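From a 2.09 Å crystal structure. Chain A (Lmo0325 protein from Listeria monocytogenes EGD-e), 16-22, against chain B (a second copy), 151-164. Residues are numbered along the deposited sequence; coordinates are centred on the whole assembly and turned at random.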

ATOM      1  N   GLU A  16      20.474  -1.578  16.167  1.00 37.55           N
ATOM      2  CA  GLU A  16      19.730  -0.495  16.807  1.00 40.37           C
ATOM      3  C   GLU A  16      18.297  -0.929  17.064  1.00 38.95           C
ATOM      4  O   GLU A  16      17.731  -0.689  18.139  1.00 34.35           O
ATOM      5  CB  GLU A  16      19.816   0.726  15.917  1.00 44.61           C
ATOM      6  CG  GLU A  16      18.765   1.768  16.183  1.00 54.86           C
ATOM      7  CD  GLU A  16      18.910   2.978  15.256  1.00 65.25           C
ATOM      8  OE1 GLU A  16      17.863   3.589  14.893  1.00 66.62           O
ATOM      9  OE2 GLU A  16      20.076   3.314  14.898  1.00 69.78           O
ATOM     10  N   ILE A  17      17.695  -1.610  16.086  1.00 35.77           N
ATOM     11  CA  ILE A  17      16.342  -2.084  16.297  1.00 35.12           C
ATOM     12  C   ILE A  17      16.260  -3.149  17.387  1.00 35.37           C
ATOM     13  O   ILE A  17      15.391  -3.101  18.269  1.00 33.05           O
ATOM     14  CB  ILE A  17      15.702  -2.627  15.002  1.00 35.14           C
ATOM     15  CG1 ILE A  17      15.482  -1.490  13.993  1.00 35.66           C
ATOM     16  CG2 ILE A  17      14.366  -3.255  15.322  1.00 37.16           C
ATOM     17  CD1 ILE A  17      15.297  -1.992  12.559  1.00 37.44           C
ATOM     18  N   ARG A  18      17.160  -4.112  17.295  1.00 33.93           N
ATOM     19  CA  ARG A  18      17.286  -5.129  18.321  1.00 36.41           C
ATOM     20  C   ARG A  18      17.398  -4.525  19.714  1.00 37.29           C
ATOM     21  O   ARG A  18      16.649  -4.912  20.631  1.00 37.64           O
ATOM     22  CB  ARG A  18      18.497  -6.038  18.030  1.00 36.52           C
ATOM     23  CG  ARG A  18      18.764  -7.016  19.126  1.00 37.94           C
ATOM     24  CD  ARG A  18      19.955  -7.898  18.841  1.00 38.46           C
ATOM     25  NE  ARG A  18      21.234  -7.219  18.922  1.00 39.58           N
ATOM     26  CZ  ARG A  18      21.838  -6.821  20.039  1.00 41.87           C
ATOM     27  NH1 ARG A  18      21.250  -6.955  21.225  1.00 42.23           N
ATOM     28  NH2 ARG A  18      23.033  -6.249  19.957  1.00 42.32           N
ATOM     29  N   LEU A  19      18.291  -3.553  19.867  1.00 37.44           N
ATOM     30  CA  LEU A  19      18.444  -2.895  21.136  1.00 39.86           C
ATOM     31  C   LEU A  19      17.183  -2.155  21.571  1.00 39.33           C
ATOM     32  O   LEU A  19      16.827  -2.207  22.770  1.00 38.17           O
ATOM     33  CB  LEU A  19      19.652  -1.954  21.160  1.00 41.29           C
ATOM     34  CG  LEU A  19      20.965  -2.735  21.110  1.00 44.96           C
ATOM     35  CD1 LEU A  19      22.121  -1.800  20.755  1.00 48.26           C
ATOM     36  CD2 LEU A  19      21.239  -3.407  22.462  1.00 45.67           C
ATOM     37  N   SER A  20      16.465  -1.530  20.646  1.00 36.96           N
ATOM     38  CA  SER A  20      15.277  -0.732  21.022  1.00 37.03           C
ATOM     39  C   SER A  20      14.218  -1.703  21.589  1.00 36.53           C
ATOM     40  O   SER A  20      13.370  -1.327  22.379  1.00 35.30           O
ATOM     41  CB  SER A  20      14.706   0.039  19.806  1.00 37.42           C
ATOM     42  OG  SER A  20      14.158  -0.891  18.855  1.00 36.08           O
ATOM     43  N   LYS A  21      14.275  -2.961  21.177  1.00 36.25           N
ATOM     44  CA  LYS A  21      13.272  -3.947  21.622  1.00 37.68           C
ATOM     45  C   LYS A  21      13.678  -4.735  22.854  1.00 38.16           C
ATOM     46  O   LYS A  21      12.895  -5.558  23.353  1.00 39.32           O
ATOM     47  CB  LYS A  21      12.942  -4.912  20.466  1.00 35.76           C
ATOM     48  CG  LYS A  21      12.254  -4.199  19.291  1.00 37.51           C
ATOM     49  CD  LYS A  21      11.727  -5.206  18.301  1.00 37.09           C
ATOM     50  CE  LYS A  21      11.217  -4.590  17.008  1.00 40.64           C
ATOM     51  NZ  LYS A  21      10.308  -3.439  17.230  1.00 45.87           N
ATOM     52  N   GLY A  22      14.872  -4.458  23.363  1.00 39.46           N
ATOM     53  CA  GLY A  22      15.402  -5.147  24.512  1.00 41.97           C
ATOM     54  C   GLY A  22      15.756  -6.600  24.213  1.00 42.82           C
ATOM     55  O   GLY A  22      15.706  -7.414  25.117  1.00 39.74           O
TER
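Chain B (151-164) DYLWKMQTWTLEEV

How does the backbone of chain B lie on chain A? Chain A offers the end of a helix, running through Ser A20 and closed by a Schellman motif at Gly A22, which has positive phi. Chain B leaves its own helix at Trp B154, passes through a type II turn from Leu B153 to Met B156, then runs extended through Thr B158 and Trp B159 to the N-cap of a second helix at Thr B160. The CA atoms of Ser A20 and Met B156 are 6.3 Å apart, and those of Ile A17 and Thr B160 8.4 Å, so chain B advances toward Thr B160 as chain A is followed back toward Ile A17: the two run in opposing directions.

What holds Lys A21, which has more surface covered than any other residue here? Its CA-to-CB bond points sideways, but the long chain carries the ammonium group to the start of the second helix of chain B. There NZ forms a salt bridge with Glu B163, 2.8 Å from OE1, and a weak hydrogen bond to OE2 of the same residue at 2.9 Å. NZ also donates to Thr B160 OG1 at 2.7 Å. The carboxylate is held in place by its own chain: Thr B160 N donates to Glu B163 OE1 at 2.8 Å, and Tyr B152 OH donates to Glu B163 OE2 over a very short 2.5 Å. The charged end thus sits at a carboxylate that its own chain also holds by hydrogen bonds.

What lines the path of that side chain? Lys A21 CD lies 3.5 Å from Tyr B152 OH, and Lys A21 CG lies 4.0 Å from CE of Met B156, a selenomethionine. The same methyl reaches the backbone, with Met B156 CE 3.6 Å from Ser A20 O. Beside them, water 4 donates to both Lys A21 O and Tyr B152 O, linking the two backbones.

How does Ser A20, with a short side chain pointing toward chain B, make its contact? Its CB packs 3.7 Å from Thr B158 OG1, while its OG turns back to donate to Ile A17 O at 2.6 Å. Water supplies the polar links across the gap: water 1 donates to Ser A20 OG and Thr B158 O and accepts from Lys A21 NZ, while water 2 accepts from Gln B157 N and donates to Ser A20 O. One turn back, the contact thins to Ile A17 CG2 against Thr B160 CG2 at 4.4 Å.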

ATOM      1  N   ASP B 151       4.836  -5.702  29.912  1.00 37.24           N
ATOM      2  CA  ASP B 151       6.270  -5.644  30.192  1.00 39.51           C
ATOM      3  C   ASP B 151       7.113  -5.629  28.923  1.00 39.25           C
ATOM      4  O   ASP B 151       8.244  -5.160  28.956  1.00 38.99           O
ATOM      5  CB  ASP B 151       6.731  -6.826  31.026  1.00 39.33           C
ATOM      6  CG  ASP B 151       6.251  -6.758  32.476  1.00 42.71           C
ATOM      7  OD1 ASP B 151       5.691  -5.730  32.876  1.00 42.40           O
ATOM      8  OD2 ASP B 151       6.429  -7.752  33.188  1.00 42.72           O
ATOM      9  N   TYR B 152       6.606  -6.185  27.838  1.00 37.64           N
ATOM     10  CA  TYR B 152       7.288  -6.060  26.554  1.00 37.80           C
ATOM     11  C   TYR B 152       7.349  -4.589  26.087  1.00 36.68           C
ATOM     12  O   TYR B 152       8.379  -4.097  25.668  1.00 37.89           O
ATOM     13  CB  TYR B 152       6.559  -6.888  25.476  1.00 39.59           C
ATOM     14  CG  TYR B 152       7.154  -6.666  24.097  1.00 39.61           C
ATOM     15  CD1 TYR B 152       8.383  -7.229  23.759  1.00 42.81           C
ATOM     16  CD2 TYR B 152       6.529  -5.865  23.161  1.00 39.26           C
ATOM     17  CE1 TYR B 152       8.987  -6.996  22.531  1.00 43.99           C
ATOM     18  CE2 TYR B 152       7.090  -5.657  21.896  1.00 38.03           C
ATOM     19  CZ  TYR B 152       8.317  -6.229  21.572  1.00 44.50           C
ATOM     20  OH  TYR B 152       8.946  -6.002  20.334  1.00 45.56           O
ATOM     21  N   LEU B 153       6.225  -3.895  26.118  1.00 37.06           N
ATOM     22  CA  LEU B 153       6.202  -2.495  25.703  1.00 35.60           C
ATOM     23  C   LEU B 153       6.840  -1.517  26.715  1.00 36.72           C
ATOM     24  O   LEU B 153       7.345  -0.472  26.333  1.00 35.26           O
ATOM     25  CB  LEU B 153       4.774  -2.049  25.464  1.00 34.75           C
ATOM     26  CG  LEU B 153       4.025  -2.759  24.323  1.00 37.95           C
ATOM     27  CD1 LEU B 153       2.576  -2.280  24.305  1.00 38.11           C
ATOM     28  CD2 LEU B 153       4.691  -2.496  22.975  1.00 35.14           C
ATOM     29  N   TRP B 154       6.712  -1.830  28.002  1.00 39.06           N
ATOM     30  CA  TRP B 154       7.295  -1.035  29.107  1.00 38.91           C
ATOM     31  C   TRP B 154       8.733  -0.736  28.847  1.00 36.35           C
ATOM     32  O   TRP B 154       9.519  -1.608  28.459  1.00 36.17           O
ATOM     33  CB  TRP B 154       7.165  -1.867  30.377  1.00 41.55           C
ATOM     34  CG  TRP B 154       7.595  -1.290  31.601  1.00 47.01           C
ATOM     35  CD1 TRP B 154       7.293  -0.036  32.066  1.00 47.63           C
ATOM     36  CD2 TRP B 154       8.302  -1.971  32.670  1.00 50.78           C
ATOM     37  NE1 TRP B 154       7.802   0.121  33.323  1.00 45.57           N
ATOM     38  CE2 TRP B 154       8.432  -1.041  33.726  1.00 50.28           C
ATOM     39  CE3 TRP B 154       8.831  -3.286  32.835  1.00 53.39           C
ATOM     40  CZ2 TRP B 154       9.098  -1.380  34.984  1.00 51.27           C
ATOM     41  CZ3 TRP B 154       9.506  -3.614  34.043  1.00 50.87           C
ATOM     42  CH2 TRP B 154       9.626  -2.654  35.110  1.00 49.66           C
ATOM     43  N   LYS B 155       9.062   0.525  29.022  1.00 36.22           N
ATOM     44  CA  LYS B 155      10.431   1.064  28.873  1.00 36.97           C
ATOM     45  C   LYS B 155      10.982   1.100  27.425  1.00 36.96           C
ATOM     46  O   LYS B 155      12.091   1.518  27.233  1.00 38.62           O
ATOM     47  CB  LYS B 155      11.435   0.391  29.842  1.00 35.39           C
ATOM     48  CG  LYS B 155      11.197   0.736  31.306  1.00 37.60           C
ATOM     49  CD  LYS B 155      12.235   0.058  32.245  1.00 38.31           C
ATOM     50  CE  LYS B 155      11.909  -1.405  32.452  1.00 38.00           C
ATOM     51  NZ  LYS B 155      12.766  -2.087  33.408  1.00 37.52           N
HETATM   52  N   MSE B 156      10.221   0.690  26.421  1.00 35.30           N
HETATM   53  CA  MSE B 156      10.672   0.904  25.026  1.00 36.85           C
HETATM   54  C   MSE B 156      10.444   2.356  24.669  1.00 38.19           C
HETATM   55  O   MSE B 156       9.417   2.972  25.029  1.00 37.83           O
HETATM   56  CB  MSE B 156       9.908   0.040  24.042  1.00 33.64           C
HETATM   57  CG  MSE B 156      10.188  -1.428  24.240  1.00 34.46           C
HETATM   58 SE   MSE B 156       9.259  -2.553  22.891  0.90 35.34          SE
HETATM   59  CE  MSE B 156       9.917  -1.658  21.313  1.00 32.72           C
ATOM     60  N   GLN B 157      11.383   2.920  23.955  1.00 40.06           N
ATOM     61  CA  GLN B 157      11.359   4.354  23.660  1.00 46.37           C
ATOM     62  C   GLN B 157      10.913   4.616  22.250  1.00 45.00           C
ATOM     63  O   GLN B 157      10.469   5.727  21.925  1.00 43.44           O
ATOM     64  CB  GLN B 157      12.761   4.960  23.796  1.00 50.93           C
ATOM     65  CG  GLN B 157      13.432   4.790  25.130  1.00 61.10           C
ATOM     66  CD  GLN B 157      12.651   5.429  26.245  1.00 76.63           C
ATOM     67  OE1 GLN B 157      12.825   5.056  27.407  1.00 93.72           O
ATOM     68  NE2 GLN B 157      11.767   6.383  25.911  1.00 78.31           N
ATOM     69  N   THR B 158      11.120   3.626  21.385  1.00 41.92           N
ATOM     70  CA  THR B 158      10.755   3.771  19.974  1.00 41.51           C
ATOM     71  C   THR B 158      10.125   2.436  19.504  1.00 41.39           C
ATOM     72  O   THR B 158      10.522   1.336  19.932  1.00 42.45           O
ATOM     73  CB  THR B 158      11.934   4.170  19.094  1.00 40.61           C
ATOM     74  OG1 THR B 158      12.904   3.165  19.176  1.00 49.80           O
ATOM     75  CG2 THR B 158      12.600   5.382  19.592  1.00 45.01           C
ATOM     76  N   TRP B 159       9.081   2.579  18.695  1.00 36.39           N
ATOM     77  CA  TRP B 159       8.253   1.462  18.246  1.00 34.98           C
ATOM     78  C   TRP B 159       8.447   1.257  16.752  1.00 33.98           C
ATOM     79  O   TRP B 159       8.631   2.217  16.023  1.00 34.37           O
ATOM     80  CB  TRP B 159       6.821   1.778  18.523  1.00 33.11           C
ATOM     81  CG  TRP B 159       6.380   1.627  19.943  1.00 33.13           C
ATOM     82  CD1 TRP B 159       7.146   1.551  21.055  1.00 37.65           C
ATOM     83  CD2 TRP B 159       5.031   1.647  20.396  1.00 34.10           C
ATOM     84  NE1 TRP B 159       6.352   1.471  22.196  1.00 34.47           N
ATOM     85  CE2 TRP B 159       5.051   1.569  21.812  1.00 35.42           C
ATOM     86  CE3 TRP B 159       3.810   1.714  19.747  1.00 34.87           C
ATOM     87  CZ2 TRP B 159       3.895   1.506  22.569  1.00 36.35           C
ATOM     88  CZ3 TRP B 159       2.655   1.697  20.506  1.00 37.73           C
ATOM     89  CH2 TRP B 159       2.710   1.584  21.913  1.00 37.29           C
ATOM     90  N   THR B 160       8.464   0.009  16.317  1.00 31.98           N
ATOM     91  CA  THR B 160       8.215  -0.307  14.932  1.00 33.46           C
ATOM     92  C   THR B 160       6.752  -0.713  14.822  1.00 33.95           C
ATOM     93  O   THR B 160       6.003  -0.617  15.796  1.00 32.58           O
ATOM     94  CB  THR B 160       9.134  -1.441  14.460  1.00 34.48           C
ATOM     95  OG1 THR B 160       8.763  -2.639  15.121  1.00 33.25           O
ATOM     96  CG2 THR B 160      10.597  -1.107  14.796  1.00 34.10           C
ATOM     97  N   LEU B 161       6.299  -1.130  13.636  1.00 34.05           N
ATOM     98  CA  LEU B 161       4.872  -1.406  13.495  1.00 35.23           C
ATOM     99  C   LEU B 161       4.411  -2.600  14.312  1.00 35.02           C
ATOM    100  O   LEU B 161       3.238  -2.690  14.668  1.00 32.63           O
ATOM    101  CB  LEU B 161       4.488  -1.572  12.041  1.00 35.32           C
ATOM    102  CG  LEU B 161       4.728  -0.307  11.242  1.00 36.26           C
ATOM    103  CD1 LEU B 161       4.351  -0.540   9.788  1.00 38.24           C
ATOM    104  CD2 LEU B 161       3.972   0.899  11.756  1.00 35.91           C
ATOM    105  N   GLU B 162       5.314  -3.511  14.628  1.00 34.31           N
ATOM    106  CA  GLU B 162       4.979  -4.623  15.516  1.00 32.86           C
ATOM    107  C   GLU B 162       4.361  -4.120  16.839  1.00 34.37           C
ATOM    108  O   GLU B 162       3.371  -4.647  17.309  1.00 35.32           O
ATOM    109  CB  GLU B 162       6.238  -5.466  15.779  1.00 33.85           C
ATOM    110  CG  GLU B 162       6.043  -6.603  16.783  1.00 35.44           C
ATOM    111  CD  GLU B 162       5.252  -7.749  16.183  1.00 38.70           C
ATOM    112  OE1 GLU B 162       5.032  -7.773  14.941  1.00 36.84           O
ATOM    113  OE2 GLU B 162       4.880  -8.658  16.912  1.00 34.81           O
ATOM    114  N   GLU B 163       4.941  -3.093  17.443  1.00 32.90           N
ATOM    115  CA  GLU B 163       4.430  -2.612  18.722  1.00 32.94           C
ATOM    116  C   GLU B 163       3.138  -1.873  18.540  1.00 31.70           C
ATOM    117  O   GLU B 163       2.265  -1.928  19.402  1.00 32.51           O
ATOM    118  CB  GLU B 163       5.464  -1.732  19.428  1.00 35.84           C
ATOM    119  CG  GLU B 163       6.641  -2.515  20.005  1.00 35.76           C
ATOM    120  CD  GLU B 163       7.648  -2.950  18.925  1.00 36.24           C
ATOM    121  OE1 GLU B 163       7.954  -2.160  18.007  1.00 34.06           O
ATOM    122  OE2 GLU B 163       8.143  -4.091  18.967  1.00 39.39           O
ATOM    123  N   VAL B 164       2.978  -1.209  17.402  1.00 32.36           N
ATOM    124  CA  VAL B 164       1.713  -0.558  17.055  1.00 34.32           C
ATOM    125  C   VAL B 164       0.601  -1.607  17.015  1.00 36.88           C
ATOM    126  O   VAL B 164      -0.479  -1.418  17.564  1.00 39.50           O
ATOM    127  CB  VAL B 164       1.765   0.184  15.686  1.00 36.06           C
ATOM    128  CG1 VAL B 164       0.451   0.794  15.398  1.00 37.10           C
ATOM    129  CG2 VAL B 164       2.783   1.302  15.723  1.00 38.69           C
TER
HETATM  130  O   HOH W   1      11.357  -0.817  18.359  1.00 39.70           O
HETATM  131  O   HOH W   2      13.373   1.466  22.990  1.00 52.83           O
HETATM  132  O   HOH W   3      13.541   0.990  16.627  1.00 52.96           O
HETATM  133  O   HOH W   4      10.881  -5.191  25.056  1.00 41.46           O